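PDB 3GIW: protein of unknown function DUF574 from Streptomyces avermitilis, which is of unconfirmed function but has a Rossmann-like methyltransferase fold and probably transfers methyl groups from S-adenosylmethionine. Local coordinates for residues S194-F205 with E265-K276. Residues are numbered along the deposited sequence; the frame is centred on the assembly and turned at random.
Sequences SYLAMSIGTAEF and EDIAMYGAVARK
Strands 195-201 and 269-275 run antiparallel, their N-to-C directions 161° apart, and eight backbone hydrogen bonds join the segments from Ser-194/Lys-276 to Thr-202/Ala-268. The seven-stranded order 3-2-1-4-5-7-6 is that of class I methyltransferases; strand 269-275 lies between 195-201 and 240-248, antiparallel to both. At one end, the Tyr-195 ring takes Arg-275 CB over a face, 4.1 Å from its centroid. Val-273 CG1 touches the same ring at CD2, 3.8 Å away. On this face of the sheet, the selenomethionine Met-269 folds back to bring SE into van der Waals contact with Gly-201 N at 3.6 Å; the Gly-201 N-H bonds to His-171 ND1. Ser-199 OG, nearby, bonds to Asn-62, a residue that binds S-adenosyl-L-homocysteine. On the other face, Thr-202 CG2 sits over the Tyr-270 ring, 4.2 Å from its centroid. Phe-205 packs obliquely against this ring, planes at 71°, with CE2 3.5 Å from Tyr-270 OH. In one of two Glu-204 conformers, Tyr-270 OH donates to OE2 at 2.6 Å from above the carboxylate plane. A phenylalanine here lacks the hydroxyl, and the Glu-204 carboxylate would probably be freer to turn. His-229 N also bonds to Glu-204 OE2.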
# COMPACT_ATOMS: atom_id res chain seq x y z
N SER A 194 14.77 11.03 1.00
CA SER A 194 13.77 9.99 1.22
C SER A 194 12.57 10.24 0.29
O SER A 194 12.46 11.32 -0.35
CB SER A 194 13.33 9.96 2.69
OG SER A 194 14.42 9.55 3.52
N TYR A 195 11.70 9.24 0.19
CA TYR A 195 10.50 9.31 -0.66
C TYR A 195 9.25 8.86 0.09
O TYR A 195 9.30 8.09 1.06
CB TYR A 195 10.66 8.44 -1.92
CG TYR A 195 11.58 9.04 -2.99
CD1 TYR A 195 12.97 8.99 -2.86
CD2 TYR A 195 11.05 9.61 -4.14
CE1 TYR A 195 13.80 9.49 -3.84
CE2 TYR A 195 11.87 10.13 -5.12
CZ TYR A 195 13.25 10.08 -4.95
OH TYR A 195 14.12 10.59 -5.92
N LEU A 196 8.11 9.36 -0.37
CA LEU A 196 6.77 8.90 0.02
C LEU A 196 6.11 8.38 -1.25
O LEU A 196 6.06 9.08 -2.25
CB LEU A 196 5.97 10.06 0.61
CG LEU A 196 4.50 9.72 0.95
CD1 LEU A 196 4.35 8.63 2.02
CD2 LEU A 196 3.76 11.01 1.40
N ALA A 197 5.58 7.16 -1.19
CA ALA A 197 4.82 6.53 -2.29
C ALA A 197 3.48 6.08 -1.70
O ALA A 197 3.47 5.35 -0.70
CB ALA A 197 5.54 5.34 -2.90
N MSE A 198 2.39 6.46 -2.34
CA MSE A 198 1.07 6.11 -1.88
C MSE A 198 0.12 5.74 -3.01
O MSE A 198 0.18 6.26 -4.10
CB MSE A 198 0.41 7.27 -1.12
CG MSE A 198 1.24 7.83 0.06
SE MSE A 198 0.23 9.18 1.05
CE MSE A 198 -1.12 8.01 1.79
N SER A 199 -0.84 4.88 -2.69
CA SER A 199 -2.07 4.76 -3.49
C SER A 199 -3.24 5.14 -2.58
O SER A 199 -3.32 4.67 -1.41
CB SER A 199 -2.24 3.41 -4.15
OG SER A 199 -2.39 2.38 -3.22
N ILE A 200 -4.15 5.96 -3.10
CA ILE A 200 -5.22 6.60 -2.35
C ILE A 200 -6.58 6.37 -3.04
O ILE A 200 -6.77 6.73 -4.21
CB ILE A 200 -4.94 8.12 -2.25
CG1 ILE A 200 -3.61 8.39 -1.51
CG2 ILE A 200 -6.06 8.90 -1.54
CD1 ILE A 200 -3.07 9.81 -1.59
N GLY A 201 -7.51 5.76 -2.30
CA GLY A 201 -8.82 5.41 -2.87
C GLY A 201 -9.66 6.66 -3.17
O GLY A 201 -9.62 7.67 -2.41
N THR A 202 -10.37 6.64 -4.29
CA THR A 202 -11.22 7.75 -4.74
C THR A 202 -12.52 7.21 -5.36
O THR A 202 -12.52 6.14 -5.95
CB THR A 202 -10.50 8.64 -5.77
OG1 THR A 202 -11.39 9.68 -6.22
CG2 THR A 202 -10.01 7.83 -6.98
N ALA A 203 -13.62 7.94 -5.18
CA ALA A 203 -14.89 7.67 -5.87
C ALA A 203 -15.15 8.53 -7.10
O ALA A 203 -16.22 8.41 -7.71
CB ALA A 203 -16.08 7.81 -4.92
N GLU A 204 -14.21 9.39 -7.47
CA GLU A 204 -14.51 10.39 -8.49
C GLU A 204 -14.86 9.80 -9.85
O GLU A 204 -15.66 10.38 -10.58
CB GLU A 204 -13.35 11.38 -8.62
CG GLU A 204 -13.05 12.18 -7.36
CD GLU A 204 -12.24 13.42 -7.65
OE1 GLU A 204 -12.82 14.49 -8.00
OE2 GLU A 204 -11.01 13.33 -7.52
N PHE A 205 -14.26 8.66 -10.20
CA PHE A 205 -14.38 8.07 -11.55
C PHE A 205 -15.54 7.10 -11.72
O PHE A 205 -15.90 6.80 -12.84
CB PHE A 205 -13.04 7.42 -11.92
CG PHE A 205 -11.90 8.40 -11.92
CD1 PHE A 205 -11.69 9.23 -12.99
CD2 PHE A 205 -11.08 8.55 -10.80
CE1 PHE A 205 -10.64 10.15 -12.97
CE2 PHE A 205 -10.08 9.47 -10.79
CZ PHE A 205 -9.84 10.25 -11.88
N GLU A 265 -13.22 4.51 -15.39
CA GLU A 265 -14.18 4.16 -14.37
C GLU A 265 -13.83 2.84 -13.66
O GLU A 265 -14.36 2.56 -12.61
CB GLU A 265 -15.60 4.05 -14.90
CG GLU A 265 -15.84 2.99 -15.98
CD GLU A 265 -17.32 2.78 -16.17
OE1 GLU A 265 -17.91 2.06 -15.30
OE2 GLU A 265 -17.90 3.36 -17.13
N ASP A 266 -12.93 2.05 -14.27
CA ASP A 266 -12.52 0.74 -13.70
C ASP A 266 -11.40 0.83 -12.66
O ASP A 266 -10.97 -0.20 -12.14
CB ASP A 266 -12.09 -0.23 -14.83
CG ASP A 266 -13.19 -0.49 -15.84
OD1 ASP A 266 -14.37 -0.45 -15.47
OD2 ASP A 266 -12.83 -0.71 -17.03
N ILE A 267 -10.93 2.04 -12.35
CA ILE A 267 -9.76 2.26 -11.49
C ILE A 267 -10.16 3.31 -10.44
O ILE A 267 -10.53 4.43 -10.81
CB ILE A 267 -8.52 2.74 -12.34
CG1 ILE A 267 -8.11 1.68 -13.37
CG2 ILE A 267 -7.33 3.14 -11.41
CD1 ILE A 267 -7.62 0.37 -12.77
N ALA A 268 -10.05 2.97 -9.17
CA ALA A 268 -10.47 3.87 -8.08
C ALA A 268 -9.31 4.17 -7.13
O ALA A 268 -9.53 4.40 -5.93
CB ALA A 268 -11.70 3.29 -7.30
N MSE A 269 -8.06 4.15 -7.64
CA MSE A 269 -6.88 4.54 -6.88
C MSE A 269 -6.13 5.61 -7.61
O MSE A 269 -5.83 5.44 -8.79
CB MSE A 269 -5.83 3.43 -6.72
CG MSE A 269 -6.11 2.35 -5.85
SE MSE A 269 -6.35 2.75 -3.99
CE MSE A 269 -6.33 0.90 -3.56
N TYR A 270 -5.78 6.68 -6.91
CA TYR A 270 -4.69 7.56 -7.30
C TYR A 270 -3.37 6.97 -6.84
O TYR A 270 -3.31 6.35 -5.77
CB TYR A 270 -4.84 8.94 -6.67
CG TYR A 270 -5.96 9.78 -7.22
CD1 TYR A 270 -5.99 10.18 -8.54
CD2 TYR A 270 -6.99 10.21 -6.39
CE1 TYR A 270 -7.00 10.98 -9.03
CE2 TYR A 270 -8.03 11.01 -6.89
CZ TYR A 270 -8.03 11.38 -8.21
OH TYR A 270 -9.02 12.18 -8.77
N GLY A 271 -2.32 7.18 -7.60
CA GLY A 271 -0.96 6.86 -7.19
C GLY A 271 -0.03 8.03 -7.37
O GLY A 271 -0.23 8.88 -8.23
N ALA A 272 0.97 8.10 -6.47
CA ALA A 272 1.95 9.16 -6.51
C ALA A 272 3.20 8.79 -5.73
O ALA A 272 3.15 8.01 -4.77
CB ALA A 272 1.35 10.47 -5.92
N VAL A 273 4.32 9.37 -6.18
CA VAL A 273 5.63 9.20 -5.53
C VAL A 273 6.25 10.59 -5.47
O VAL A 273 6.19 11.35 -6.45
CB VAL A 273 6.52 8.28 -6.37
CG1 VAL A 273 7.94 8.14 -5.75
CG2 VAL A 273 5.86 6.91 -6.53
N ALA A 274 6.86 10.93 -4.33
CA ALA A 274 7.45 12.25 -4.14
C ALA A 274 8.69 12.19 -3.25
O ALA A 274 8.76 11.40 -2.33
CB ALA A 274 6.47 13.21 -3.54
N ARG A 275 9.65 13.08 -3.53
CA ARG A 275 10.93 13.19 -2.80
C ARG A 275 10.83 14.22 -1.68
O ARG A 275 10.24 15.30 -1.86
CB ARG A 275 12.03 13.63 -3.76
CG ARG A 275 13.44 13.70 -3.15
CD ARG A 275 14.51 13.86 -4.23
NE ARG A 275 15.86 13.85 -3.68
CZ ARG A 275 16.44 14.88 -3.06
NH1 ARG A 275 15.79 16.03 -2.88
NH2 ARG A 275 17.67 14.73 -2.59
N LYS A 276 11.43 13.89 -0.54
CA LYS A 276 11.56 14.81 0.58
C LYS A 276 12.83 15.67 0.39
O LYS A 276 13.93 15.12 0.34
CB LYS A 276 11.64 14.01 1.89
CG LYS A 276 11.85 14.87 3.13
CD LYS A 276 11.83 14.09 4.41
CE LYS A 276 12.21 15.00 5.60
NZ LYS A 276 11.84 14.32 6.89